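Local coordinates for protein enterochelin esterase (Salmonella enterica subsp. enterica serovar Typhimurium, PDB 3MGA) that probably hydrolyses the ester bonds of ferric enterobactin, the iron-loaded siderophore, so that its iron can be released inside the bacterium, at residues Tyr95-Thr100 with Leu128-Asp134; Gly307-Ser313 with Leu343-Ala349; Cys339-Leu343 with Ser370-Ile374. All coordinates share one frame. Numbering follows the deposited sequence.

Contact 1 of 3, residues Tyr95-Thr100 with Leu128-Asp134; sequences YCFIPT and LPQAIAD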
# COMPACT_ATOMS: atom_id res chain seq x y z
N TYR A 95 -3.95 -9.76 6.28
CA TYR A 95 -5.11 -10.63 6.33
C TYR A 95 -5.91 -10.30 7.58
O TYR A 95 -5.41 -9.62 8.48
CB TYR A 95 -4.72 -12.12 6.32
CG TYR A 95 -4.06 -12.59 7.60
CD1 TYR A 95 -2.71 -12.40 7.82
CD2 TYR A 95 -4.80 -13.24 8.58
CE1 TYR A 95 -2.11 -12.84 9.00
CE2 TYR A 95 -4.21 -13.68 9.75
CZ TYR A 95 -2.87 -13.47 9.96
OH TYR A 95 -2.29 -13.91 11.14
N CYS A 96 -7.14 -10.77 7.61
CA CYS A 96 -8.01 -10.56 8.75
C CYS A 96 -9.07 -11.65 8.69
O CYS A 96 -9.26 -12.25 7.64
CB CYS A 96 -8.65 -9.15 8.71
SG CYS A 96 -9.65 -8.77 7.23
N PHE A 97 -9.70 -11.94 9.82
CA PHE A 97 -10.76 -12.94 9.82
C PHE A 97 -12.08 -12.24 10.04
O PHE A 97 -12.12 -11.14 10.59
CB PHE A 97 -10.57 -14.01 10.91
CG PHE A 97 -9.19 -14.60 10.97
CD1 PHE A 97 -8.54 -15.03 9.81
CD2 PHE A 97 -8.57 -14.82 12.20
CE1 PHE A 97 -7.27 -15.60 9.88
CE2 PHE A 97 -7.31 -15.39 12.27
CZ PHE A 97 -6.66 -15.78 11.11
N ILE A 98 -13.17 -12.88 9.62
CA ILE A 98 -14.50 -12.33 9.80
C ILE A 98 -15.43 -13.41 10.37
O ILE A 98 -16.20 -14.04 9.64
CB ILE A 98 -15.09 -11.81 8.48
CG1 ILE A 98 -14.10 -10.88 7.78
CG2 ILE A 98 -16.42 -11.10 8.74
CD1 ILE A 98 -14.60 -10.33 6.48
N PRO A 99 -15.33 -13.64 11.70
CA PRO A 99 -16.18 -14.63 12.34
C PRO A 99 -17.58 -14.06 12.52
O PRO A 99 -17.74 -13.05 13.21
CB PRO A 99 -15.50 -14.88 13.68
CG PRO A 99 -14.73 -13.64 13.95
CD PRO A 99 -14.41 -12.99 12.65
N THR A 100 -18.58 -14.68 11.88
CA THR A 100 -19.95 -14.20 11.95
C THR A 100 -20.99 -15.32 12.05
O THR A 100 -20.70 -16.48 11.78
CB THR A 100 -20.31 -13.39 10.69
OG1 THR A 100 -21.70 -13.01 10.74
CG2 THR A 100 -20.06 -14.21 9.42
N LEU A 128 -16.75 -7.11 5.96
CA LEU A 128 -15.51 -6.44 6.43
C LEU A 128 -15.64 -5.52 7.65
O LEU A 128 -14.70 -5.42 8.44
CB LEU A 128 -14.80 -5.70 5.29
CG LEU A 128 -14.13 -6.59 4.23
CD1 LEU A 128 -13.56 -5.75 3.10
CD2 LEU A 128 -13.03 -7.45 4.85
N PRO A 129 -16.78 -4.83 7.82
CA PRO A 129 -16.85 -4.03 9.05
C PRO A 129 -16.75 -4.90 10.32
O PRO A 129 -16.38 -4.39 11.38
CB PRO A 129 -18.22 -3.35 8.95
CG PRO A 129 -18.49 -3.25 7.49
CD PRO A 129 -17.86 -4.49 6.87
N GLN A 130 -17.09 -6.19 10.19
CA GLN A 130 -17.03 -7.13 11.31
C GLN A 130 -15.66 -7.84 11.39
O GLN A 130 -15.42 -8.63 12.31
CB GLN A 130 -18.13 -8.19 11.15
CG GLN A 130 -19.56 -7.64 11.15
CD GLN A 130 -20.63 -8.74 10.98
OE1 GLN A 130 -20.34 -9.86 10.55
NE2 GLN A 130 -21.87 -8.40 11.31
N ALA A 131 -14.79 -7.55 10.43
CA ALA A 131 -13.46 -8.16 10.38
C ALA A 131 -12.57 -7.78 11.56
O ALA A 131 -12.69 -6.69 12.11
CB ALA A 131 -12.77 -7.79 9.08
N ILE A 132 -11.68 -8.70 11.94
CA ILE A 132 -10.77 -8.49 13.05
C ILE A 132 -9.37 -9.01 12.72
O ILE A 132 -9.20 -9.85 11.83
CB ILE A 132 -11.25 -9.23 14.32
CG1 ILE A 132 -11.27 -10.75 14.10
CG2 ILE A 132 -12.64 -8.74 14.75
CD1 ILE A 132 -11.79 -11.55 15.28
N ALA A 133 -8.37 -8.50 13.43
CA ALA A 133 -7.00 -8.95 13.27
C ALA A 133 -6.91 -10.36 13.82
O ALA A 133 -7.90 -10.90 14.31
CB ALA A 133 -6.06 -8.04 14.03
N ASP A 134 -5.73 -10.96 13.75
CA ASP A 134 -5.52 -12.31 14.26
C ASP A 134 -5.06 -12.18 15.71
O ASP A 134 -3.98 -11.67 15.97
CB ASP A 134 -4.49 -13.02 13.38
CG ASP A 134 -4.26 -14.47 13.78
OD1 ASP A 134 -4.71 -14.90 14.85
OD2 ASP A 134 -3.60 -15.19 13.01
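A loop can add a single pair of hydrogen bonds to the flank of a strand, as here in the N-terminal domain, a member of the E-set clan of β-sandwich domains. L128 opens 128-134 in a 3-10 turn closed by A131 N to L128 O (2.9 Å), and L128 CD2 lies 3.7 Å from I98 CD1. Q130 offers OE1 weakly to T100 OG1 (3.4 Å), a hydroxyl also bonded to R102 N. With A131 the chain comes alongside strand 92-100: A131 CB packs on I98 CG1 (3.6 Å) and C96 SG (3.8 Å). I132 makes the one antiparallel bridge, a hydrogen-bonded pair: F97 N reaches I132 O (2.9 Å) and I132 N reaches F97 O (2.8 Å), while I132 CD1 touches P99 CG (3.8 Å). A133 turns its CB away, onto strand 148-153, which pairs with the same strand at Y95. D134 points back; its CG sits 3.5 Å from F97 CE2, and its OD2 accepts a short hydrogen bond from Y95 OH, 2.6 Å.

Contact 2 of 3, residues Gly307-Ser313 with Leu343-Ala349; sequences GCVLSQS and LRIVLEA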
# COMPACT_ATOMS: atom_id res chain seq x y z
N GLY A 307 10.54 15.92 -10.56
CA GLY A 307 11.29 15.09 -11.49
C GLY A 307 11.34 13.61 -11.15
O GLY A 307 11.71 12.80 -12.00
N CYS A 308 10.97 13.26 -9.93
CA CYS A 308 11.01 11.87 -9.49
C CYS A 308 9.61 11.39 -9.09
O CYS A 308 8.95 11.99 -8.25
CB CYS A 308 11.98 11.72 -8.31
SG CYS A 308 13.65 12.35 -8.65
N VAL A 309 9.17 10.30 -9.71
CA VAL A 309 7.87 9.73 -9.42
C VAL A 309 8.03 8.33 -8.82
O VAL A 309 8.89 7.54 -9.24
CB VAL A 309 7.01 9.63 -10.69
CG1 VAL A 309 5.75 8.82 -10.42
CG2 VAL A 309 6.66 11.02 -11.21
N LEU A 310 7.21 8.05 -7.81
CA LEU A 310 7.16 6.75 -7.18
C LEU A 310 5.70 6.31 -7.13
O LEU A 310 4.93 6.75 -6.26
CB LEU A 310 7.80 6.78 -5.78
CG LEU A 310 7.69 5.48 -4.95
CD1 LEU A 310 8.03 4.26 -5.78
CD2 LEU A 310 8.56 5.55 -3.68
N SER A 311 5.31 5.48 -8.09
CA SER A 311 3.96 4.96 -8.16
C SER A 311 3.92 3.49 -7.75
O SER A 311 4.56 2.64 -8.38
CB SER A 311 3.39 5.09 -9.56
OG SER A 311 2.10 4.49 -9.61
N GLN A 312 3.17 3.22 -6.68
CA GLN A 312 3.01 1.86 -6.17
C GLN A 312 1.55 1.49 -6.42
O GLN A 312 0.65 2.22 -6.00
CB GLN A 312 3.32 1.81 -4.67
CG GLN A 312 4.63 2.50 -4.28
CD GLN A 312 5.00 2.31 -2.83
OE1 GLN A 312 5.05 3.28 -2.07
NE2 GLN A 312 5.22 1.07 -2.41
N SER A 313 1.32 0.38 -7.12
CA SER A 313 -0.03 -0.08 -7.46
C SER A 313 -0.87 1.04 -8.08
O SER A 313 -2.05 1.21 -7.77
CB SER A 313 -0.74 -0.64 -6.22
OG SER A 313 -0.08 -1.79 -5.75
N LEU A 343 12.44 12.68 -16.33
CA LEU A 343 11.87 12.10 -15.12
C LEU A 343 12.50 10.77 -14.78
O LEU A 343 12.91 10.02 -15.67
CB LEU A 343 10.36 11.86 -15.27
CG LEU A 343 9.41 13.03 -15.52
CD1 LEU A 343 7.98 12.51 -15.63
CD2 LEU A 343 9.53 14.06 -14.42
N ARG A 344 12.60 10.48 -13.49
CA ARG A 344 13.11 9.20 -13.03
C ARG A 344 11.82 8.60 -12.46
O ARG A 344 11.16 9.22 -11.63
CB ARG A 344 14.20 9.34 -11.97
CG ARG A 344 15.05 10.61 -12.10
CD ARG A 344 16.50 10.50 -11.57
NE ARG A 344 16.77 9.34 -10.71
CZ ARG A 344 17.52 8.29 -11.08
NH1 ARG A 344 18.12 8.27 -12.28
NH2 ARG A 344 17.72 7.28 -10.25
N ILE A 345 11.43 7.42 -12.92
CA ILE A 345 10.17 6.83 -12.47
C ILE A 345 10.30 5.42 -11.95
O ILE A 345 10.90 4.56 -12.60
CB ILE A 345 9.14 6.81 -13.63
CG1 ILE A 345 9.01 8.20 -14.27
CG2 ILE A 345 7.81 6.34 -13.15
CD1 ILE A 345 8.04 8.25 -15.42
N VAL A 346 9.79 5.20 -10.74
CA VAL A 346 9.74 3.89 -10.13
C VAL A 346 8.28 3.49 -10.30
O VAL A 346 7.37 4.19 -9.85
CB VAL A 346 10.12 3.90 -8.65
CG1 VAL A 346 9.80 2.53 -8.01
CG2 VAL A 346 11.60 4.25 -8.47
N LEU A 347 8.05 2.38 -10.98
CA LEU A 347 6.71 1.93 -11.26
C LEU A 347 6.59 0.54 -10.66
O LEU A 347 7.18 -0.42 -11.14
CB LEU A 347 6.49 1.97 -12.77
CG LEU A 347 5.07 2.00 -13.32
CD1 LEU A 347 4.29 3.18 -12.74
CD2 LEU A 347 5.11 2.08 -14.84
N GLU A 348 5.86 0.47 -9.55
CA GLU A 348 5.67 -0.78 -8.83
C GLU A 348 4.22 -1.25 -8.87
O GLU A 348 3.29 -0.44 -8.84
CB GLU A 348 6.11 -0.61 -7.38
CG GLU A 348 5.66 -1.73 -6.45
CD GLU A 348 5.96 -1.42 -5.01
OE1 GLU A 348 7.13 -1.08 -4.71
OE2 GLU A 348 5.04 -1.55 -4.16
N ALA A 349 4.06 -2.57 -8.91
CA ALA A 349 2.75 -3.22 -8.93
C ALA A 349 2.93 -4.69 -8.57
O ALA A 349 3.96 -5.29 -8.88
CB ALA A 349 2.11 -3.08 -10.29
O HOH W 1 2.39 1.87 -10.00
O HOH W 2 2.79 -2.57 -5.53
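Parallel strands pair by an alternation in which every second residue of one strand bonds to both neighbours of its opposite number, and V309, S311 and E348, prominent among the residues buried by this contact, illustrate it. V309 spans I345: V309 N donates to R344 O (3.0 Å), and V309 O accepts from V346 N (2.9 Å). S311 repeats the scheme round L347, with S311 N to V346 O (3.0 Å) and E348 N to S311 O (2.8 Å). The axes of strands 308-312 and 344-349 diverge by only 4° and come within 4.8 Å of each other. On one face of the sheet, V309 CB meets I345 CG2 (4.2 Å) and S311 CB meets L347 CD1 (3.8 Å), the face that I345 and L347 turn to helix 354-367. E348 lies on the other face with L310, V346 and Q312, against helix 385-399. E348 OE2 accepts from Q312 NE2 (3.2 Å), an amide also bonded to W388 O, and a water links E348 OE2 (2.8 Å) to S313 OG (3.0 Å). E348 O accepts from S313 N (2.7 Å), just past the strand end. S313 OG also bonds E353 and W388, and its side chain touches H383, near the probable nucleophile elbow around S289. Strands 308-312 and 344-350, joined through helix 328-335, form a β-α-β unit of the α/β-hydrolase fold.

Contact 3 of 3, residues Cys339-Leu343 with Ser370-Ile374; sequences CARGL and SQQSI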
# COMPACT_ATOMS: atom_id res chain seq x y z
N CYS A 339 4.55 13.76 -21.66
CA CYS A 339 5.72 12.92 -21.94
C CYS A 339 6.72 12.97 -20.78
O CYS A 339 7.04 14.05 -20.28
CB CYS A 339 6.41 13.37 -23.23
SG CYS A 339 7.07 15.05 -23.19
N ALA A 340 7.20 11.80 -20.37
CA ALA A 340 8.17 11.71 -19.28
C ALA A 340 9.55 12.01 -19.83
O ALA A 340 10.23 11.12 -20.34
CB ALA A 340 8.14 10.33 -18.66
N ARG A 341 9.96 13.28 -19.74
CA ARG A 341 11.27 13.71 -20.24
C ARG A 341 12.11 14.26 -19.09
O ARG A 341 11.82 15.32 -18.54
CB ARG A 341 11.09 14.75 -21.34
CG ARG A 341 12.39 15.20 -21.99
CD ARG A 341 12.12 16.08 -23.21
NE ARG A 341 11.40 15.35 -24.25
CZ ARG A 341 10.98 15.88 -25.39
NH1 ARG A 341 10.33 15.13 -26.28
NH2 ARG A 341 11.20 17.16 -25.66
N GLY A 342 13.17 13.52 -18.75
CA GLY A 342 14.05 13.91 -17.66
C GLY A 342 13.58 13.35 -16.32
O GLY A 342 14.25 13.53 -15.30
N LEU A 343 12.44 12.68 -16.33
CA LEU A 343 11.87 12.10 -15.12
C LEU A 343 12.50 10.77 -14.78
O LEU A 343 12.91 10.02 -15.67
CB LEU A 343 10.36 11.86 -15.27
CG LEU A 343 9.41 13.03 -15.52
CD1 LEU A 343 7.98 12.51 -15.63
CD2 LEU A 343 9.53 14.06 -14.42
N SER A 370 13.85 6.32 -24.48
CA SER A 370 15.21 6.59 -24.02
C SER A 370 15.32 7.88 -23.20
O SER A 370 16.24 8.02 -22.39
CB SER A 370 16.13 6.68 -25.23
OG SER A 370 16.04 5.52 -26.04
N GLN A 371 14.37 8.79 -23.38
CA GLN A 371 14.41 10.11 -22.74
C GLN A 371 14.05 10.17 -21.25
O GLN A 371 13.80 11.25 -20.72
CB GLN A 371 13.56 11.11 -23.54
CG GLN A 371 14.15 11.48 -24.92
CD GLN A 371 14.32 10.28 -25.86
OE1 GLN A 371 13.63 9.27 -25.74
NE2 GLN A 371 15.25 10.40 -26.81
N GLN A 372 14.04 9.02 -20.57
CA GLN A 372 13.74 8.98 -19.14
C GLN A 372 14.21 7.67 -18.51
O GLN A 372 14.37 6.65 -19.19
CB GLN A 372 12.24 9.19 -18.88
CG GLN A 372 11.33 8.01 -19.22
CD GLN A 372 11.36 7.62 -20.69
OE1 GLN A 372 11.29 6.43 -21.02
NE2 GLN A 372 11.47 8.60 -21.57
N SER A 373 14.44 7.72 -17.20
CA SER A 373 14.90 6.56 -16.44
C SER A 373 13.70 5.94 -15.72
O SER A 373 13.13 6.55 -14.83
CB SER A 373 15.96 7.00 -15.43
OG SER A 373 16.99 7.72 -16.08
N ILE A 374 13.33 4.72 -16.11
CA ILE A 374 12.18 4.01 -15.53
C ILE A 374 12.63 2.75 -14.81
O ILE A 374 13.38 1.96 -15.36
CB ILE A 374 11.19 3.55 -16.62
CG1 ILE A 374 10.86 4.67 -17.61
CG2 ILE A 374 9.91 3.00 -15.98
CD1 ILE A 374 10.09 5.82 -17.00
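This is a polar, largely backbone contact between two loops at the point where they feed neighbouring parallel strands, 344-350 and the outermost strand 373-379. It buries a modest 250 Å², and three hydrogen bonds carry it. Nearest the sheet, S373 N donates to L343 O (3.2 Å); since S373 also bonds I345 through the backbone, S373 straddles R344 exactly as a parallel strand should. One step back the regular pattern fails. Q371 O would fall to L343 N in an unbroken pair, but it is G342 N that donates to Q371 O (3.1 Å, 165°), with R341 CA adding a CA-H...O contact to Q371 O at 3.6 Å. In this α/β-hydrolase sheet the pairing of 344-350 with 373-379 does not end abruptly at the strands' N-terminal ends but continues into loop-to-loop bonds with a shifted register. G342, at the shift, has a positive phi of 89° with psi -3°, angles at which a CB would collide with the carbonyl oxygen of R341. Further out, the side chain of Q372 takes over from the backbone: Q372 NE2 donates to A340 O (3.1 Å), while also bonding T369 OG1, and Q372 CG rests 4.0 Å from A340 CB. That methyl group in turn packs on I345, at the start of strand 344-350.

In the fold
Following the chain from the N terminus, contact 1 closes first: the excursion through helix 117-127 returns to strand 92-100, all within the N-terminal domain. Contacts 2 and 3 come later, in the esterase domain on the opposite side of the chain's centre; contact 1 touches neither, its nearest atoms lying about 15 Å from contact 2 and about 29 Å from contact 3. Contact 2 closes the connection through helix 328-335, whereas contact 3 closes the next one, which contains strand 344-350 and helix 354-367. These two loops cross rather than nest, sharing L343. With centres about 11 Å apart, they successively tie strands 308-312, 344-350 and 373-379 into one sheet.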